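Local coordinates for protein APL1 (Anopheles gambiae, PDB 3O6N) that probably pairs with the leucine-rich repeat protein LRIM1 in a complex that regulates complement-like immunity in the mosquito, at residues 72-77 against 96-101; 253-258 against 275-280. One frame throughout, in Å; residues are numbered along the deposited sequence.

Interaction 1: residues 72-77 against 96-101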
loop_
_atom_site.group_PDB
_atom_site.type_symbol
_atom_site.label_atom_id
_atom_site.label_comp_id
_atom_site.label_asym_id
_atom_site.label_seq_id
_atom_site.Cartn_x
_atom_site.Cartn_y
_atom_site.Cartn_z
ATOM N N GLU A 72 22.347 -1.749 19.763
ATOM C CA GLU A 72 22.286 -1.513 18.325
ATOM C C GLU A 72 20.871 -1.741 17.809
ATOM O O GLU A 72 20.406 -1.039 16.912
ATOM C CB GLU A 72 23.274 -2.419 17.587
ATOM C CG GLU A 72 24.726 -2.173 17.966
ATOM C CD GLU A 72 25.692 -3.033 17.176
ATOM O OE1 GLU A 72 25.236 -3.992 16.516
ATOM O OE2 GLU A 72 26.909 -2.750 17.216
ATOM N N LEU A 73 20.195 -2.727 18.390
ATOM C CA LEU A 73 18.807 -3.017 18.057
ATOM C C LEU A 73 17.962 -3.013 19.325
ATOM O O LEU A 73 18.151 -3.844 20.212
ATOM C CB LEU A 73 18.695 -4.371 17.353
ATOM C CG LEU A 73 17.353 -4.728 16.702
ATOM C CD1 LEU A 73 17.532 -5.862 15.704
ATOM C CD2 LEU A 73 16.295 -5.082 17.740
ATOM N N LEU A 74 17.033 -2.069 19.408
ATOM C CA LEU A 74 16.169 -1.954 20.575
ATOM C C LEU A 74 14.719 -2.253 20.200
ATOM O O LEU A 74 14.103 -1.531 19.414
ATOM C CB LEU A 74 16.286 -0.561 21.195
ATOM C CG LEU A 74 15.425 -0.266 22.423
ATOM C CD1 LEU A 74 15.794 -1.190 23.574
ATOM C CD2 LEU A 74 15.574 1.185 22.836
ATOM N N ASN A 75 14.183 -3.327 20.765
ATOM C CA ASN A 75 12.813 -3.729 20.488
ATOM C C ASN A 75 11.878 -3.362 21.638
ATOM O O ASN A 75 11.828 -4.052 22.657
ATOM C CB ASN A 75 12.754 -5.231 20.204
ATOM C CG ASN A 75 11.398 -5.676 19.696
ATOM O OD1 ASN A 75 10.402 -4.974 19.863
ATOM N ND2 ASN A 75 11.354 -6.851 19.074
ATOM N N LEU A 76 11.146 -2.266 21.469
ATOM C CA LEU A 76 10.167 -1.835 22.457
ATOM C C LEU A 76 8.740 -2.019 21.938
ATOM O O LEU A 76 7.818 -1.322 22.366
ATOM C CB LEU A 76 10.404 -0.377 22.848
ATOM C CG LEU A 76 11.809 -0.066 23.379
ATOM C CD1 LEU A 76 12.025 1.431 23.521
ATOM C CD2 LEU A 76 12.052 -0.779 24.705
ATOM N N ASN A 77 8.566 -2.957 21.012
ATOM C CA ASN A 77 7.247 -3.264 20.470
ATOM C C ASN A 77 6.292 -3.807 21.529
ATOM O O ASN A 77 6.668 -4.671 22.323
ATOM C CB ASN A 77 7.358 -4.279 19.328
ATOM C CG ASN A 77 7.610 -3.630 17.989
ATOM O OD1 ASN A 77 7.931 -2.445 17.906
ATOM N ND2 ASN A 77 7.463 -4.408 16.924
ATOM N N GLN A 96 20.904 1.442 15.906
ATOM C CA GLN A 96 20.752 1.399 14.458
ATOM C C GLN A 96 19.315 1.079 14.071
ATOM O O GLN A 96 18.804 1.574 13.063
ATOM C CB GLN A 96 21.685 0.345 13.855
ATOM C CG GLN A 96 23.161 0.638 14.038
ATOM C CD GLN A 96 24.047 -0.375 13.339
ATOM O OE1 GLN A 96 23.710 -0.878 12.267
ATOM N NE2 GLN A 96 25.188 -0.678 13.942
ATOM N N LYS A 97 18.668 0.235 14.866
ATOM C CA LYS A 97 17.290 -0.154 14.590
ATOM C C LYS A 97 16.438 0.001 15.841
ATOM O O LYS A 97 16.742 -0.578 16.884
ATOM C CB LYS A 97 17.230 -1.589 14.064
ATOM C CG LYS A 97 17.990 -1.795 12.763
ATOM C CD LYS A 97 17.957 -3.247 12.322
ATOM C CE LYS A 97 18.713 -3.436 11.018
ATOM N NZ LYS A 97 20.120 -2.958 11.130
ATOM N N LEU A 98 15.377 0.796 15.732
ATOM C CA LEU A 98 14.534 1.116 16.880
ATOM C C LEU A 98 13.084 0.759 16.594
ATOM O O LEU A 98 12.471 1.304 15.678
ATOM C CB LEU A 98 14.646 2.601 17.233
ATOM C CG LEU A 98 13.816 3.104 18.418
ATOM C CD1 LEU A 98 14.110 2.298 19.672
ATOM C CD2 LEU A 98 14.089 4.578 18.665
ATOM N N TYR A 99 12.536 -0.154 17.388
ATOM C CA TYR A 99 11.159 -0.586 17.198
ATOM C C TYR A 99 10.302 -0.150 18.376
ATOM O O TYR A 99 10.531 -0.570 19.510
ATOM C CB TYR A 99 11.103 -2.102 17.011
ATOM C CG TYR A 99 11.953 -2.586 15.859
ATOM C CD1 TYR A 99 11.447 -2.621 14.566
ATOM C CD2 TYR A 99 13.262 -2.995 16.062
ATOM C CE1 TYR A 99 12.221 -3.061 13.507
ATOM C CE2 TYR A 99 14.044 -3.437 15.009
ATOM C CZ TYR A 99 13.518 -3.467 13.736
ATOM O OH TYR A 99 14.294 -3.904 12.688
ATOM N N MET A 100 9.323 0.706 18.101
ATOM C CA MET A 100 8.441 1.226 19.139
ATOM C C MET A 100 6.984 1.159 18.702
ATOM O O MET A 100 6.157 1.973 19.118
ATOM C CB MET A 100 8.831 2.663 19.509
ATOM C CG MET A 100 10.168 2.771 20.226
ATOM S SD MET A 100 10.473 4.401 20.940
ATOM C CE MET A 100 10.747 5.370 19.469
ATOM N N GLY A 101 6.674 0.177 17.865
ATOM C CA GLY A 101 5.325 0.009 17.356
ATOM C C GLY A 101 4.411 -0.659 18.364
ATOM O O GLY A 101 4.868 -1.192 19.377
#
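Tyr99 CG stands anti to its carbonyl carbon (chi1 -57°) and Leu73 CG anti to its backbone N (chi1 -169°), which brings the leucine tip to the edge of the tyrosine ring, with CG in the ring plane and CD2 3.9 Å from Tyr99 CE2. On the other face of the strands, Leu74 and Leu98 run side by side, and Leu74 CD2 lies 3.7 Å from Leu98 CD1; past the strands, Leu76 CD1 packs on Met100 CG.

Strand directions 3° apart and a ladder of backbone hydrogen bonds establish parallel pairing. At its start Glu72 O accepts from both Lys97 N (3.0 Å) and Gln96 N (2.7 Å). Beyond the strands the ladder passes to a side chain: Asn77 OD1 takes the N-H of Gly101 at 2.9 Å, the donor standing above the amide plane, while Asn75 OD1 closes an Asx turn onto Asn77 N at 3.0 Å. Such in-register strands, with Leu74 and Leu98 buried on the inner face, characterise consecutive turns of a leucine-rich repeat solenoid.

Inside the turns, Asn103 ND2 bonds to both Leu76 O and Met100 O, and Leu98 also packs on Phe89 and Phe113. Strand 49-53 flanks 73-75, and strand 121-123 continues the series beyond 97-99, where Val121 and Val123 touch Tyr99.

Interaction 2: residues 253-258 against 275-280; sequences VDLSYN and ERLYIS
Val253 presses its CG1 against CD1 of Leu277, the two side chains lying alongside and pointing the same way. At 3.5 Å the pair is tighter than usual van der Waals contact. Val253 CG1 sits between the backbone N and the carbonyl carbon (chi1 61°), which leaves this methyl facing the leucine tip. Leu255 CD1 approaches the same Leu277 methyl more loosely, at 4.3 Å.

On the other face Asp254 and Tyr278 cross at about a right angle. The contact is made by Asp254 OD1 against Tyr278 CB, 3.4 Å apart, with the carboxylate and ring planes turned 46° to each other. The same oxygen accepts from Ser256 N at 2.9 Å, closing an Asx turn, and this bond helps to hold the carboxylate's rotation. A further bond from Ser256 OG belongs to one of two conformers of the serine and is doubtful.

The backbones pair in parallel, as Val253 N to Arg276 O, Tyr278 N to Val253 O and Leu255 N to Tyr278 O demonstrate. This is the leucine-rich repeat pattern of a short strand leading into an asparagine-bearing turn: Asn258 ND2 reaches back to Leu255 O, and its amide also bonds to Leu233 O and Leu238 N in the preceding turn.

Past the strands, Tyr257 N donates to Ser280 O at 2.9 Å, so the pairing extends into the loops. The Tyr257 ring stacks with His235, while the Arg276 guanidinium forms a salt bridge through NE with Glu252.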
loop_
_atom_site.group_PDB
_atom_site.type_symbol
_atom_site.label_atom_id
_atom_site.label_comp_id
_atom_site.label_asym_id
_atom_site.label_seq_id
_atom_site.Cartn_x
_atom_site.Cartn_y
_atom_site.Cartn_z
ATOM N N VAL A 253 -1.436 -2.440 -12.285
ATOM C CA VAL A 253 -2.049 -1.216 -11.788
ATOM C C VAL A 253 -3.508 -1.478 -11.435
ATOM O O VAL A 253 -4.246 -2.111 -12.202
ATOM C CB VAL A 253 -1.910 -0.037 -12.787
ATOM C CG1 VAL A 253 -2.608 -0.357 -14.100
ATOM C CG2 VAL A 253 -2.465 1.241 -12.176
ATOM N N ASP A 254 -3.912 -1.031 -10.252
ATOM C CA ASP A 254 -5.291 -1.208 -9.817
ATOM C C ASP A 254 -5.983 0.146 -9.780
ATOM O O ASP A 254 -5.647 1.005 -8.961
ATOM C CB ASP A 254 -5.350 -1.892 -8.443
ATOM C CG ASP A 254 -6.754 -2.343 -8.069
ATOM O OD1 ASP A 254 -7.724 -1.864 -8.689
ATOM O OD2 ASP A 254 -6.888 -3.177 -7.148
ATOM N N LEU A 255 -6.934 0.330 -10.692
ATOM C CA LEU A 255 -7.708 1.559 -10.804
ATOM C C LEU A 255 -9.162 1.345 -10.386
ATOM O O LEU A 255 -10.017 2.183 -10.661
ATOM C CB LEU A 255 -7.694 2.048 -12.258
ATOM C CG LEU A 255 -6.305 2.291 -12.856
ATOM C CD1 LEU A 255 -6.399 2.564 -14.351
ATOM C CD2 LEU A 255 -5.639 3.440 -12.145
ATOM N N SER A 256 -9.443 0.223 -9.730
ATOM C CA SER A 256 -10.819 -0.097 -9.353
ATOM C C SER A 256 -11.366 0.923 -8.359
ATOM O O SER A 256 -10.606 1.579 -7.649
ATOM C CB SER A 256 -10.926 -1.515 -8.783
ATOM O OG SER A 256 -10.218 -1.643 -7.564
ATOM N N TYR A 257 -12.687 1.056 -8.321
ATOM C CA TYR A 257 -13.343 1.999 -7.414
ATOM C C TYR A 257 -12.830 3.427 -7.600
ATOM O O TYR A 257 -12.399 4.083 -6.648
ATOM C CB TYR A 257 -13.184 1.553 -5.958
ATOM C CG TYR A 257 -13.893 0.254 -5.647
ATOM C CD1 TYR A 257 -15.221 0.246 -5.252
ATOM C CD2 TYR A 257 -13.234 -0.963 -5.759
ATOM C CE1 TYR A 257 -15.875 -0.945 -4.964
ATOM C CE2 TYR A 257 -13.878 -2.155 -5.478
ATOM C CZ TYR A 257 -15.195 -2.140 -5.080
ATOM O OH TYR A 257 -15.831 -3.328 -4.799
ATOM N N ASN A 258 -12.873 3.887 -8.846
ATOM C CA ASN A 258 -12.609 5.278 -9.174
ATOM C C ASN A 258 -13.768 5.827 -10.004
ATOM O O ASN A 258 -14.858 5.258 -9.989
ATOM C CB ASN A 258 -11.266 5.429 -9.892
ATOM C CG ASN A 258 -10.092 5.483 -8.916
ATOM O OD1 ASN A 258 -9.794 6.536 -8.357
ATOM N ND2 ASN A 258 -9.433 4.343 -8.700
ATOM N N GLU A 275 0.954 -6.588 -17.066
ATOM C CA GLU A 275 0.295 -7.899 -17.051
ATOM C C GLU A 275 -1.092 -7.883 -16.415
ATOM O O GLU A 275 -1.970 -8.652 -16.813
ATOM C CB GLU A 275 1.164 -8.940 -16.338
ATOM C CG GLU A 275 2.471 -9.269 -17.044
ATOM C CD GLU A 275 3.211 -10.428 -16.395
ATOM O OE1 GLU A 275 2.618 -11.112 -15.532
ATOM O OE2 GLU A 275 4.387 -10.654 -16.748
ATOM N N ARG A 276 -1.289 -7.013 -15.429
ATOM C CA ARG A 276 -2.537 -6.998 -14.671
ATOM C C ARG A 276 -3.134 -5.594 -14.573
ATOM O O ARG A 276 -2.498 -4.662 -14.076
ATOM C CB ARG A 276 -2.320 -7.604 -13.273
ATOM C CG ARG A 276 -1.710 -9.005 -13.309
ATOM C CD ARG A 276 -1.541 -9.612 -11.911
ATOM N NE ARG A 276 -0.598 -8.863 -11.083
ATOM C CZ ARG A 276 0.719 -9.049 -11.080
ATOM N NH1 ARG A 276 1.270 -9.960 -11.871
ATOM N NH2 ARG A 276 1.493 -8.319 -10.284
ATOM N N LEU A 277 -4.362 -5.459 -15.061
ATOM C CA LEU A 277 -5.049 -4.179 -15.102
ATOM C C LEU A 277 -6.431 -4.326 -14.489
ATOM O O LEU A 277 -7.312 -4.964 -15.072
ATOM C CB LEU A 277 -5.165 -3.698 -16.554
ATOM C CG LEU A 277 -5.918 -2.399 -16.861
ATOM C CD1 LEU A 277 -5.327 -1.223 -16.097
ATOM C CD2 LEU A 277 -5.900 -2.116 -18.366
ATOM N N TYR A 278 -6.616 -3.745 -13.309
ATOM C CA TYR A 278 -7.893 -3.833 -12.611
ATOM C C TYR A 278 -8.649 -2.518 -12.721
ATOM O O TYR A 278 -8.122 -1.463 -12.370
ATOM C CB TYR A 278 -7.681 -4.214 -11.141
ATOM C CG TYR A 278 -6.896 -5.491 -10.941
ATOM C CD1 TYR A 278 -7.519 -6.738 -11.008
ATOM C CD2 TYR A 278 -5.533 -5.455 -10.667
ATOM C CE1 TYR A 278 -6.798 -7.911 -10.812
ATOM C CE2 TYR A 278 -4.810 -6.622 -10.476
ATOM C CZ TYR A 278 -5.445 -7.842 -10.548
ATOM O OH TYR A 278 -4.717 -8.994 -10.357
ATOM N N ILE A 279 -9.876 -2.584 -13.234
ATOM C CA ILE A 279 -10.690 -1.389 -13.404
ATOM C C ILE A 279 -12.143 -1.650 -12.997
ATOM O O ILE A 279 -13.071 -1.101 -13.595
ATOM C CB ILE A 279 -10.668 -0.893 -14.884
ATOM C CG1 ILE A 279 -9.369 -1.315 -15.576
ATOM C CG2 ILE A 279 -10.844 0.615 -14.943
ATOM C CD1 ILE A 279 -9.181 -0.713 -16.963
ATOM N N SER A 280 -12.353 -2.488 -11.988
ATOM C CA SER A 280 -13.722 -2.809 -11.596
ATOM C C SER A 280 -14.344 -1.624 -10.876
ATOM O O SER A 280 -13.633 -0.748 -10.382
ATOM C CB SER A 280 -13.769 -4.046 -10.691
ATOM O OG SER A 280 -13.447 -3.702 -9.349
#

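Interactions 1 and 2 are separate steps of one leucine-rich repeat solenoid: each joins strands that are neighbours in both sequence and space, and both segments of interaction 1 precede those of interaction 2 along the chain. Their centres lie 37 Å apart and their nearest atoms about 27 Å apart, so they do not touch; the strands between them carry the ladder from one to the other. They fall on opposite sides of the chain's centre, about 23 Å and 14 Å from it respectively. An NAG sugar lies about 7 Å from the Tyr257 side chain, and one lies about 13 Å from Gly101; the glycans attached to the protein mark no binding pocket.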